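Local atomic coordinates of alkylpurine DNA glycosylase AlkC (Pseudomonas fluorescens, PDB entry 5VHV), a protein that excises alkylated purine bases from DNA as a glycosylase of base excision repair that works without flipping the damaged nucleotide. Residues A116-R121 with P156-S161; Y109-G114 with E144-L149; R130-M135 with E172-I177. All coordinates share one frame; numbering follows the deposited sequence.

Contact 1 (A116-R121 with P156-S161); sequences AEFAIR and PRLPWS. With 9B4 ((2R,5R,13R,16R)-9-(hydroxymethyl)-9-{[(2R)-2-hydroxypropoxy]methyl}-5,13-dimethyl-4,7,11,14-tetraoxaheptadecane-2,16-diol), chain L; nucleotides of chain D.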
loop_
_atom_site.group_PDB
_atom_site.type_symbol
_atom_site.label_atom_id
_atom_site.label_comp_id
_atom_site.label_asym_id
_atom_site.label_seq_id
_atom_site.Cartn_x
_atom_site.Cartn_y
_atom_site.Cartn_z
ATOM N N ALA A 116 6.738 6.853 -11.123
ATOM C CA ALA A 116 6.895 8.249 -10.756
ATOM C C ALA A 116 6.089 8.623 -9.519
ATOM O O ALA A 116 5.903 9.814 -9.249
ATOM C CB ALA A 116 6.514 9.147 -11.947
ATOM N N GLU A 117 5.658 7.633 -8.726
ATOM C CA GLU A 117 4.748 7.895 -7.616
ATOM C C GLU A 117 5.362 8.784 -6.545
ATOM O O GLU A 117 4.635 9.535 -5.899
ATOM C CB GLU A 117 4.288 6.584 -6.969
ATOM C CG GLU A 117 5.369 5.819 -6.210
ATOM C CD GLU A 117 4.941 4.374 -5.973
ATOM O OE1 GLU A 117 4.704 4.025 -4.809
ATOM O OE2 GLU A 117 4.863 3.588 -6.948
ATOM N N PHE A 118 6.677 8.694 -6.316
ATOM C CA PHE A 118 7.317 9.577 -5.339
ATOM C C PHE A 118 7.570 10.963 -5.922
ATOM O O PHE A 118 7.328 11.982 -5.257
ATOM C CB PHE A 118 8.624 8.948 -4.854
ATOM C CG PHE A 118 8.428 7.575 -4.295
ATOM C CD1 PHE A 118 7.620 7.400 -3.180
ATOM C CD2 PHE A 118 9.010 6.473 -4.884
ATOM C CE1 PHE A 118 7.399 6.148 -2.672
ATOM C CE2 PHE A 118 8.797 5.212 -4.378
ATOM C CZ PHE A 118 7.985 5.049 -3.275
ATOM N N ALA A 119 8.058 11.012 -7.158
ATOM C CA ALA A 119 8.435 12.289 -7.761
ATOM C C ALA A 119 7.221 13.203 -7.941
ATOM O O ALA A 119 7.310 14.412 -7.724
ATOM C CB ALA A 119 9.131 12.020 -9.100
ATOM N N ILE A 120 6.074 12.646 -8.341
ATOM C CA ILE A 120 4.936 13.505 -8.643
ATOM C C ILE A 120 4.450 14.212 -7.387
ATOM O O ILE A 120 3.880 15.308 -7.470
ATOM C CB ILE A 120 3.806 12.694 -9.303
ATOM C CG1 ILE A 120 2.739 13.616 -9.900
ATOM C CG2 ILE A 120 3.152 11.716 -8.314
ATOM C CD1 ILE A 120 3.208 14.401 -11.113
ATOM N N ARG A 121 4.722 13.645 -6.207
ATOM C CA ARG A 121 4.239 14.245 -4.966
ATOM C C ARG A 121 4.963 15.544 -4.634
ATOM O O ARG A 121 4.375 16.426 -4.003
ATOM C CB ARG A 121 4.353 13.227 -3.824
ATOM C CG ARG A 121 3.437 12.021 -4.079
ATOM C CD ARG A 121 3.626 10.911 -3.054
ATOM N NE ARG A 121 2.988 11.089 -1.748
ATOM C CZ ARG A 121 1.686 10.899 -1.519
ATOM N NH1 ARG A 121 0.873 10.603 -2.529
ATOM N NH2 ARG A 121 1.189 10.983 -0.275
ATOM N N PRO A 156 -3.572 10.055 -0.413
ATOM C CA PRO A 156 -3.302 10.800 0.822
ATOM C C PRO A 156 -2.085 10.278 1.579
ATOM O O PRO A 156 -1.277 11.070 2.093
ATOM C CB PRO A 156 -4.594 10.609 1.634
ATOM C CG PRO A 156 -5.632 10.193 0.672
ATOM C CD PRO A 156 -4.955 9.554 -0.489
ATOM N N ARG A 157 -1.963 8.953 1.700
ATOM C CA ARG A 157 -1.018 8.310 2.613
ATOM C C ARG A 157 -0.206 7.230 1.892
ATOM O O ARG A 157 -0.202 6.056 2.278
ATOM C CB ARG A 157 -1.740 7.687 3.786
ATOM C CG ARG A 157 -2.443 8.707 4.652
ATOM C CD ARG A 157 -3.177 7.979 5.730
ATOM N NE ARG A 157 -3.938 8.868 6.592
ATOM C CZ ARG A 157 -4.083 8.692 7.892
ATOM N NH1 ARG A 157 -3.507 7.672 8.503
ATOM N NH2 ARG A 157 -4.797 9.544 8.594
ATOM N N LEU A 158 0.520 7.641 0.868
ATOM C CA LEU A 158 1.380 6.701 0.146
ATOM C C LEU A 158 2.541 6.241 1.031
ATOM O O LEU A 158 3.270 7.081 1.574
ATOM C CB LEU A 158 1.932 7.377 -1.109
ATOM C CG LEU A 158 2.801 6.466 -1.985
ATOM C CD1 LEU A 158 1.966 5.385 -2.697
ATOM C CD2 LEU A 158 3.574 7.274 -3.016
ATOM N N PRO A 159 2.784 4.938 1.170
ATOM C CA PRO A 159 3.974 4.511 1.915
ATOM C C PRO A 159 5.253 5.033 1.266
ATOM O O PRO A 159 5.361 5.127 0.043
ATOM C CB PRO A 159 3.892 2.981 1.875
ATOM C CG PRO A 159 2.404 2.718 1.824
ATOM C CD PRO A 159 1.917 3.792 0.841
ATOM N N TRP A 160 6.205 5.413 2.116
ATOM C CA TRP A 160 7.542 5.889 1.743
ATOM C C TRP A 160 7.528 7.301 1.165
ATOM O O TRP A 160 8.538 7.740 0.596
ATOM C CB TRP A 160 8.239 4.940 0.764
ATOM C CG TRP A 160 8.611 3.611 1.328
ATOM C CD1 TRP A 160 8.089 3.003 2.446
ATOM C CD2 TRP A 160 9.608 2.717 0.809
ATOM N NE1 TRP A 160 8.690 1.769 2.632
ATOM C CE2 TRP A 160 9.624 1.574 1.647
ATOM C CE3 TRP A 160 10.473 2.760 -0.296
ATOM C CZ2 TRP A 160 10.480 0.504 1.426
ATOM C CZ3 TRP A 160 11.325 1.687 -0.518
ATOM C CH2 TRP A 160 11.322 0.575 0.342
ATOM N N SER A 161 6.429 8.040 1.323
ATOM C CA SER A 161 6.380 9.457 0.971
ATOM C C SER A 161 5.635 10.209 2.058
ATOM O O SER A 161 4.946 9.618 2.888
ATOM C CB SER A 161 5.716 9.700 -0.386
ATOM O OG SER A 161 5.689 11.087 -0.723
HETATM C C01 9B4 L . 9.512 -3.261 3.596
HETATM C C02 9B4 L . 8.752 -3.321 2.272
HETATM C C03 9B4 L . 9.749 -3.434 1.135
HETATM C C05 9B4 L . 10.024 -3.402 -1.155
HETATM C C06 9B4 L . 9.469 -3.969 -2.458
HETATM C C07 9B4 L . 8.163 -3.278 -2.828
HETATM C C09 9B4 L . 7.181 -1.214 -3.307
HETATM C C10 9B4 L . 7.430 -0.034 -4.250
HETATM C C12 9B4 L . 8.320 0.510 -6.389
HETATM C C13 9B4 L . 8.507 -0.073 -7.793
HETATM C C15 9B4 L . 9.361 0.871 -8.639
HETATM C C16 9B4 L . 8.425 0.891 -3.561
HETATM C C17 9B4 L . 9.158 -5.469 -2.346
HETATM C C23 9B4 L . 10.539 -3.640 -3.505
HETATM C C25 9B4 L . 11.493 -5.147 -4.953
HETATM C C26 9B4 L . 11.693 -5.436 -6.433
HETATM C C27 9B4 L . 10.733 -4.629 -7.315
HETATM C C34 9B4 L . 6.608 -2.308 2.107
HETATM C C35 9B4 L . 5.974 -1.570 0.938
HETATM C C37 9B4 L . 4.498 -1.350 1.276
HETATM O O04 9B4 L . 9.092 -3.460 -0.111
HETATM O O08 9B4 L . 8.373 -1.918 -3.055
HETATM O O11 9B4 L . 7.939 -0.490 -5.478
HETATM O O14 9B4 L . 9.154 -1.312 -7.716
HETATM O O18 9B4 L . 10.224 -6.232 -1.836
HETATM O O24 9B4 L . 10.370 -4.330 -4.700
HETATM O O28 9B4 L . 13.015 -5.074 -6.711
HETATM O O33 9B4 L . 8.000 -2.164 2.059
HETATM O O36 9B4 L . 6.640 -0.351 0.742
ATOM P P DT D 7 16.478 -2.574 4.243
ATOM O OP1 DT D 7 17.470 -2.217 3.224
ATOM O OP2 DT D 7 16.947 -2.763 5.651
ATOM O "O5'" DT D 7 15.258 -1.603 4.307
ATOM C "C5'" DT D 7 14.687 -1.161 3.110
ATOM C "C4'" DT D 7 13.621 -0.134 3.383
ATOM O "O4'" DT D 7 12.514 -0.763 4.069
ATOM C "C3'" DT D 7 14.045 1.055 4.259
ATOM O "O3'" DT D 7 14.112 2.225 3.426
ATOM C "C2'" DT D 7 12.949 1.128 5.358
ATOM C "C1'" DT D 7 11.847 0.214 4.823
ATOM N N1 DT D 7 11.055 -0.468 5.845
ATOM C C2 DT D 7 9.682 -0.338 5.836
ATOM O O2 DT D 7 9.068 0.339 5.018
ATOM N N3 DT D 7 9.030 -1.069 6.797
ATOM C C4 DT D 7 9.601 -1.867 7.759
ATOM O O4 DT D 7 8.930 -2.456 8.599
ATOM C C5 DT D 7 11.043 -1.964 7.711
ATOM C C7 DT D 7 11.773 -2.812 8.706
ATOM C C6 DT D 7 11.696 -1.268 6.764
HETATM O O HOH W 1 4.887 3.360 -2.073
HETATM O O HOH W 2 7.624 11.477 -2.511
#

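Contact 2 (Y109-G114 with E144-L149); sequences YFTTFG and EHVRRL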
loop_
_atom_site.group_PDB
_atom_site.type_symbol
_atom_site.label_atom_id
_atom_site.label_comp_id
_atom_site.label_asym_id
_atom_site.label_seq_id
_atom_site.Cartn_x
_atom_site.Cartn_y
_atom_site.Cartn_z
ATOM N N TYR A 109 6.814 9.469 -19.184
ATOM C CA TYR A 109 7.689 8.520 -19.871
ATOM C C TYR A 109 8.377 7.578 -18.884
ATOM O O TYR A 109 8.365 6.353 -19.063
ATOM C CB TYR A 109 8.727 9.292 -20.678
ATOM C CG TYR A 109 9.824 8.433 -21.269
ATOM C CD1 TYR A 109 9.613 7.716 -22.431
ATOM C CD2 TYR A 109 11.069 8.340 -20.652
ATOM C CE1 TYR A 109 10.632 6.930 -22.995
ATOM C CE2 TYR A 109 12.084 7.562 -21.199
ATOM C CZ TYR A 109 11.861 6.879 -22.374
ATOM O OH TYR A 109 12.867 6.090 -22.914
ATOM N N PHE A 110 9.004 8.133 -17.847
ATOM C CA PHE A 110 9.769 7.314 -16.896
ATOM C C PHE A 110 8.898 6.356 -16.082
ATOM O O PHE A 110 9.389 5.308 -15.640
ATOM C CB PHE A 110 10.555 8.205 -15.927
ATOM C CG PHE A 110 11.749 8.917 -16.538
ATOM C CD1 PHE A 110 12.598 8.276 -17.433
ATOM C CD2 PHE A 110 12.039 10.224 -16.165
ATOM C CE1 PHE A 110 13.694 8.948 -17.972
ATOM C CE2 PHE A 110 13.152 10.899 -16.684
ATOM C CZ PHE A 110 13.967 10.269 -17.596
ATOM N N THR A 111 7.626 6.694 -15.840
ATOM C CA THR A 111 6.839 5.901 -14.904
ATOM C C THR A 111 6.626 4.469 -15.403
ATOM O O THR A 111 6.448 3.559 -14.580
ATOM C CB THR A 111 5.496 6.595 -14.606
ATOM O OG1 THR A 111 4.990 6.136 -13.344
ATOM C CG2 THR A 111 4.455 6.341 -15.684
ATOM N N THR A 112 6.686 4.232 -16.720
ATOM C CA THR A 112 6.576 2.860 -17.216
ATOM C C THR A 112 7.809 2.012 -16.899
ATOM O O THR A 112 7.713 0.780 -16.832
ATOM C CB THR A 112 6.323 2.859 -18.730
ATOM O OG1 THR A 112 7.471 3.366 -19.428
ATOM C CG2 THR A 112 5.116 3.725 -19.085
ATOM N N PHE A 113 8.957 2.629 -16.684
ATOM C CA PHE A 113 10.185 1.906 -16.367
ATOM C C PHE A 113 10.315 1.618 -14.885
ATOM O O PHE A 113 11.043 0.704 -14.493
ATOM C CB PHE A 113 11.393 2.734 -16.840
ATOM C CG PHE A 113 11.436 2.909 -18.324
ATOM C CD1 PHE A 113 12.046 1.953 -19.116
ATOM C CD2 PHE A 113 10.811 3.994 -18.939
ATOM C CE1 PHE A 113 12.076 2.082 -20.487
ATOM C CE2 PHE A 113 10.842 4.131 -20.314
ATOM C CZ PHE A 113 11.465 3.174 -21.094
ATOM N N GLY A 114 9.636 2.379 -14.053
ATOM C CA GLY A 114 9.482 1.993 -12.674
ATOM C C GLY A 114 8.192 2.560 -12.141
ATOM O O GLY A 114 7.104 1.979 -12.281
ATOM N N GLU A 144 -1.882 1.697 -18.928
ATOM C CA GLU A 144 -2.273 1.380 -17.558
ATOM C C GLU A 144 -1.259 1.899 -16.543
ATOM O O GLU A 144 -1.649 2.241 -15.422
ATOM C CB GLU A 144 -2.471 -0.127 -17.389
ATOM C CG GLU A 144 -1.213 -0.954 -17.420
ATOM C CD GLU A 144 -1.511 -2.434 -17.240
ATOM O OE1 GLU A 144 -1.177 -3.220 -18.135
ATOM O OE2 GLU A 144 -2.101 -2.818 -16.208
ATOM N N HIS A 145 0.035 1.974 -16.900
ATOM C CA HIS A 145 1.016 2.540 -15.970
ATOM C C HIS A 145 0.750 4.006 -15.695
ATOM O O HIS A 145 0.968 4.484 -14.570
ATOM C CB HIS A 145 2.437 2.394 -16.513
ATOM C CG HIS A 145 2.882 0.982 -16.627
ATOM N ND1 HIS A 145 3.427 0.296 -15.565
ATOM C CD2 HIS A 145 2.871 0.124 -17.673
ATOM C CE1 HIS A 145 3.723 -0.932 -15.949
ATOM N NE2 HIS A 145 3.386 -1.067 -17.220
ATOM N N VAL A 146 0.268 4.729 -16.700
ATOM C CA VAL A 146 0.012 6.151 -16.528
ATOM C C VAL A 146 -1.267 6.370 -15.719
ATOM O O VAL A 146 -1.323 7.235 -14.841
ATOM C CB VAL A 146 -0.026 6.815 -17.921
ATOM C CG1 VAL A 146 -0.409 8.309 -17.844
ATOM C CG2 VAL A 146 1.339 6.626 -18.616
ATOM N N ARG A 147 -2.302 5.567 -15.962
ATOM C CA ARG A 147 -3.512 5.663 -15.153
ATOM C C ARG A 147 -3.222 5.311 -13.706
ATOM O O ARG A 147 -3.724 5.967 -12.782
ATOM C CB ARG A 147 -4.599 4.751 -15.709
ATOM C CG ARG A 147 -5.059 5.142 -17.130
ATOM C CD ARG A 147 -6.406 4.551 -17.481
ATOM N NE ARG A 147 -6.488 3.083 -17.346
ATOM C CZ ARG A 147 -5.960 2.220 -18.213
ATOM N NH1 ARG A 147 -5.284 2.649 -19.276
ATOM N NH2 ARG A 147 -6.105 0.919 -18.009
ATOM N N ARG A 148 -2.404 4.283 -13.487
ATOM C CA ARG A 148 -2.080 3.883 -12.122
ATOM C C ARG A 148 -1.345 4.990 -11.380
ATOM O O ARG A 148 -1.602 5.238 -10.193
ATOM C CB ARG A 148 -1.273 2.578 -12.158
ATOM C CG ARG A 148 -1.025 1.941 -10.788
ATOM C CD ARG A 148 0.244 2.465 -10.104
ATOM N NE ARG A 148 0.560 1.634 -8.941
ATOM C CZ ARG A 148 1.617 1.790 -8.152
ATOM N NH1 ARG A 148 2.502 2.763 -8.391
ATOM N NH2 ARG A 148 1.793 0.948 -7.126
ATOM N N LEU A 149 -0.428 5.679 -12.064
ATOM C CA LEU A 149 0.249 6.826 -11.469
ATOM C C LEU A 149 -0.751 7.888 -11.002
ATOM O O LEU A 149 -0.573 8.502 -9.940
ATOM C CB LEU A 149 1.223 7.418 -12.487
ATOM C CG LEU A 149 1.972 8.700 -12.140
ATOM C CD1 LEU A 149 2.816 8.472 -10.869
ATOM C CD2 LEU A 149 2.875 9.139 -13.296
HETATM O O HOH W 3 3.215 4.088 -13.085
HETATM O O HOH W 4 4.224 1.536 -13.181
#

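Contact 3 (R130-M135 with E172-I177); sequences RTLAVM and ELCASI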
loop_
_atom_site.group_PDB
_atom_site.type_symbol
_atom_site.label_atom_id
_atom_site.label_comp_id
_atom_site.label_asym_id
_atom_site.label_seq_id
_atom_site.Cartn_x
_atom_site.Cartn_y
_atom_site.Cartn_z
ATOM N N ARG A 130 -1.858 22.868 -10.669
ATOM C CA ARG A 130 -1.273 22.610 -11.983
ATOM C C ARG A 130 -1.045 21.120 -12.189
ATOM O O ARG A 130 -1.308 20.583 -13.274
ATOM C CB ARG A 130 0.042 23.368 -12.132
ATOM C CG ARG A 130 0.354 23.763 -13.572
ATOM C CD ARG A 130 1.705 24.472 -13.688
ATOM N NE ARG A 130 1.914 24.960 -15.050
ATOM C CZ ARG A 130 3.001 25.612 -15.461
ATOM N NH1 ARG A 130 4.005 25.873 -14.613
ATOM N NH2 ARG A 130 3.094 25.987 -16.731
ATOM N N THR A 131 -0.551 20.441 -11.156
ATOM C CA THR A 131 -0.218 19.025 -11.255
ATOM C C THR A 131 -1.480 18.166 -11.232
ATOM O O THR A 131 -1.571 17.160 -11.952
ATOM C CB THR A 131 0.735 18.639 -10.114
ATOM O OG1 THR A 131 1.872 19.526 -10.108
ATOM C CG2 THR A 131 1.230 17.219 -10.260
ATOM N N LEU A 132 -2.475 18.571 -10.436
ATOM C CA LEU A 132 -3.744 17.852 -10.424
ATOM C C LEU A 132 -4.341 17.772 -11.826
ATOM O O LEU A 132 -4.845 16.715 -12.239
ATOM C CB LEU A 132 -4.733 18.522 -9.456
ATOM C CG LEU A 132 -6.147 17.913 -9.423
ATOM C CD1 LEU A 132 -6.131 16.483 -8.894
ATOM C CD2 LEU A 132 -7.052 18.758 -8.556
ATOM N N ALA A 133 -4.269 18.867 -12.585
ATOM C CA ALA A 133 -4.836 18.863 -13.935
ATOM C C ALA A 133 -4.139 17.835 -14.813
ATOM O O ALA A 133 -4.780 17.133 -15.607
ATOM C CB ALA A 133 -4.726 20.254 -14.561
ATOM N N VAL A 134 -2.826 17.713 -14.657
ATOM C CA VAL A 134 -2.071 16.716 -15.410
ATOM C C VAL A 134 -2.504 15.318 -15.024
ATOM O O VAL A 134 -2.715 14.448 -15.883
ATOM C CB VAL A 134 -0.569 16.923 -15.169
ATOM C CG1 VAL A 134 0.234 15.749 -15.727
ATOM C CG2 VAL A 134 -0.151 18.246 -15.766
ATOM N N MET A 135 -2.643 15.078 -13.717
ATOM C CA MET A 135 -3.011 13.744 -13.282
ATOM C C MET A 135 -4.434 13.388 -13.706
ATOM O O MET A 135 -4.723 12.214 -13.963
ATOM C CB MET A 135 -2.809 13.646 -11.780
ATOM C CG MET A 135 -1.327 13.793 -11.415
ATOM S SD MET A 135 -1.008 13.771 -9.667
ATOM C CE MET A 135 -0.879 12.000 -9.378
ATOM N N GLU A 172 -12.877 15.589 -2.347
ATOM C CA GLU A 172 -13.422 15.996 -3.635
ATOM C C GLU A 172 -12.332 16.354 -4.645
ATOM O O GLU A 172 -12.619 16.382 -5.846
ATOM C CB GLU A 172 -14.386 17.180 -3.488
ATOM C CG GLU A 172 -15.629 16.874 -2.668
ATOM C CD GLU A 172 -16.506 15.768 -3.247
ATOM O OE1 GLU A 172 -17.363 15.245 -2.497
ATOM O OE2 GLU A 172 -16.361 15.415 -4.441
ATOM N N LEU A 173 -11.091 16.615 -4.212
ATOM C CA LEU A 173 -10.099 17.097 -5.169
ATOM C C LEU A 173 -9.779 16.023 -6.196
ATOM O O LEU A 173 -9.751 16.291 -7.403
ATOM C CB LEU A 173 -8.822 17.549 -4.456
ATOM C CG LEU A 173 -9.017 18.748 -3.526
ATOM C CD1 LEU A 173 -7.769 18.965 -2.698
ATOM C CD2 LEU A 173 -9.363 20.020 -4.297
ATOM N N CYS A 174 -9.523 14.805 -5.728
ATOM C CA CYS A 174 -9.155 13.678 -6.578
ATOM C C CYS A 174 -10.338 12.781 -6.918
ATOM O O CYS A 174 -10.142 11.728 -7.529
ATOM C CB CYS A 174 -8.051 12.854 -5.902
ATOM S SG CYS A 174 -6.520 13.749 -5.668
ATOM N N ALA A 175 -11.566 13.176 -6.553
ATOM C CA ALA A 175 -12.714 12.299 -6.746
ATOM C C ALA A 175 -12.896 11.885 -8.208
ATOM O O ALA A 175 -13.214 10.722 -8.486
ATOM C CB ALA A 175 -13.987 12.970 -6.232
ATOM N N SER A 176 -12.710 12.815 -9.161
ATOM C CA SER A 176 -12.989 12.468 -10.549
ATOM C C SER A 176 -11.935 11.511 -11.101
ATOM O O SER A 176 -12.237 10.697 -11.983
ATOM C CB SER A 176 -13.095 13.728 -11.415
ATOM O OG SER A 176 -11.859 14.374 -11.591
ATOM N N ILE A 177 -10.706 11.577 -10.594
ATOM C CA ILE A 177 -9.708 10.580 -10.968
ATOM C C ILE A 177 -10.194 9.199 -10.580
ATOM O O ILE A 177 -10.208 8.271 -11.400
ATOM C CB ILE A 177 -8.348 10.892 -10.324
ATOM C CG1 ILE A 177 -7.748 12.127 -10.993
ATOM C CG2 ILE A 177 -7.403 9.674 -10.432
ATOM C CD1 ILE A 177 -6.524 12.657 -10.323
#

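Contact 1 (A116-R121 with P156-S161)
R121 bends at chi3 (79°), which turns its NE toward S161, while L158 keeps CG anti to the backbone N (chi1 -177°), starting the branch whose CD2 reaches R121 CD and F118 CE1. Here the start of a helix in the HEAT-like repeat fold of the DNA alkylation repair family meets a loop whose type II beta turn runs from L158 to S161. L158 CB, set by the backbone, sits over the centre of one guanidinium face, 3.5 Å above its plane. At the edge, R121 NE gives S161 OG a bent, weak hydrogen bond of 2.9 Å (N-H...O 128°), and NH2 makes a long, weak one to P156 O. R155, G153 and F162 add backbone carbonyls, so this buried cation is gripped mainly by main-chain oxygens.

Nearer the DNA, P159 O lies in the plane of the F118 ring, 3.5 Å from CE1, and W160 CB packs on that CE1. A water joins E117 OE1 to P159 O; OE2 turns to S115 and R148. W160 carries the turn into the ligand pocket: O36 of 9B4 lies 3.4 Å above its indole plane, while W160 NE1 donates to O2 of DT7 of chain D at 2.8 Å.

Contact 2 (Y109-G114 with E144-L149)
T111 sets OG1 and CB against the CD2 methyl of L149, with OG1 3.7 Å from L149 CD2. The two side chains cross obliquely at a seam of the HEAT-like repeat fold, between the chain at the end of helix 100-110 and helix 144-152. With chi1 at -157°, T111 OG1 stands anti to the backbone N. Its methyl CG2 faces helix 144-152 as well, meeting V146 CG2 at 4.3 Å. Behind this apolar patch, V146 and L149 both rest on W138 of helix 128-138.

T112 works the more open side. Its CG2 touches H145 CB at 3.9 Å, the two side chains roughly perpendicular, and T112 CA lies over one face of the imidazole, 4.2 Å from H145 CG. The backbones come close here: the CA atoms of T112 and H145 are the nearest pair across the seam.

Two waters supply the polar links. One sits 2.7 Å from T111 OG1 and donates to H145 O, also at 2.7 Å, a carbonyl that already accepts the helical bond from L149 N. The other donates to G114 O at 3.0 Å and lies in the plane of the H145 ring, 2.8 Å from ND1. T111 OG1 is further engaged by the backbone N of A116.

T111 OG1 thus both packs on L149 CD2 and joins a water bridge. The chemistry implies a seam of two kinds of link: the direct contacts between the segments are van der Waals, while the polar ones run through water.

Contact 3 (R130-M135 with E172-I177)
Both methyls of L132 lie on one side of the L173-C174 peptide plane, near and beyond the L173 O, with CD2 at 3.8 Å and CD1 at 3.9 Å from that oxygen. A second flat group is approached from the other segment: I177 CD1 stands almost directly above the carbonyl plane of M135, 4.0 Å from its C. Aromatic rings and charged groups play no part across this interface, which is helix packing within the HEAT-like repeat fold.

The side chains then close up around L132. Its CG is anti to the backbone N (chi1 176°), and its CD1 meets C174 SG at 4.2 Å and I177 CD1 at 4.1 Å. I177 has CG1 beside its own backbone N and CD1 carried outward by an extended chi2 (171°), so that this methyl wedges between L132 and M135, 4.1 Å from M135 CB. The nearest CA pairs, L132 with C174 and M135 with I177, are both 7.8 Å apart. These pairs set helix 128-138 beside the start of helix 175-181, for which C174 holds the N-cap position.

L173 also touches F128 at the start of helix 128-138, and I177 reaches Q136 further along it. On another side of helix 128-138, T131 packs against I120 and L124 of helix 119-126, and V134 meets M104 of helix 100-110. The seam therefore lies in an all-helical setting, with the strands of the chain coming only from residue 253 onward.

Overall arrangement
The three contacts interlock along the chain, their segments alternating, all within the helical repeats. Contacts 1 and 2, with centres about 13 Å apart, are joined by a salt bridge from R148 NH1 to E117 OE2 (2.9 Å) and a probable hydrogen bond from A116 N to T111 OG1. R148 NH2 also pairs with a DNA phosphate. Contact 3, its centre about 15 Å from that of contact 1 and about 16 Å from that of contact 2, meets contact 1 through I120 CD1 and T131 CG2 at 3.5 Å. Only contact 1 supplies a residue of the 9B4 pocket, W160; the T111 side chain is about 8 Å from 9B4, and the nearest atom of contact 3 is about 14 Å from the DNA.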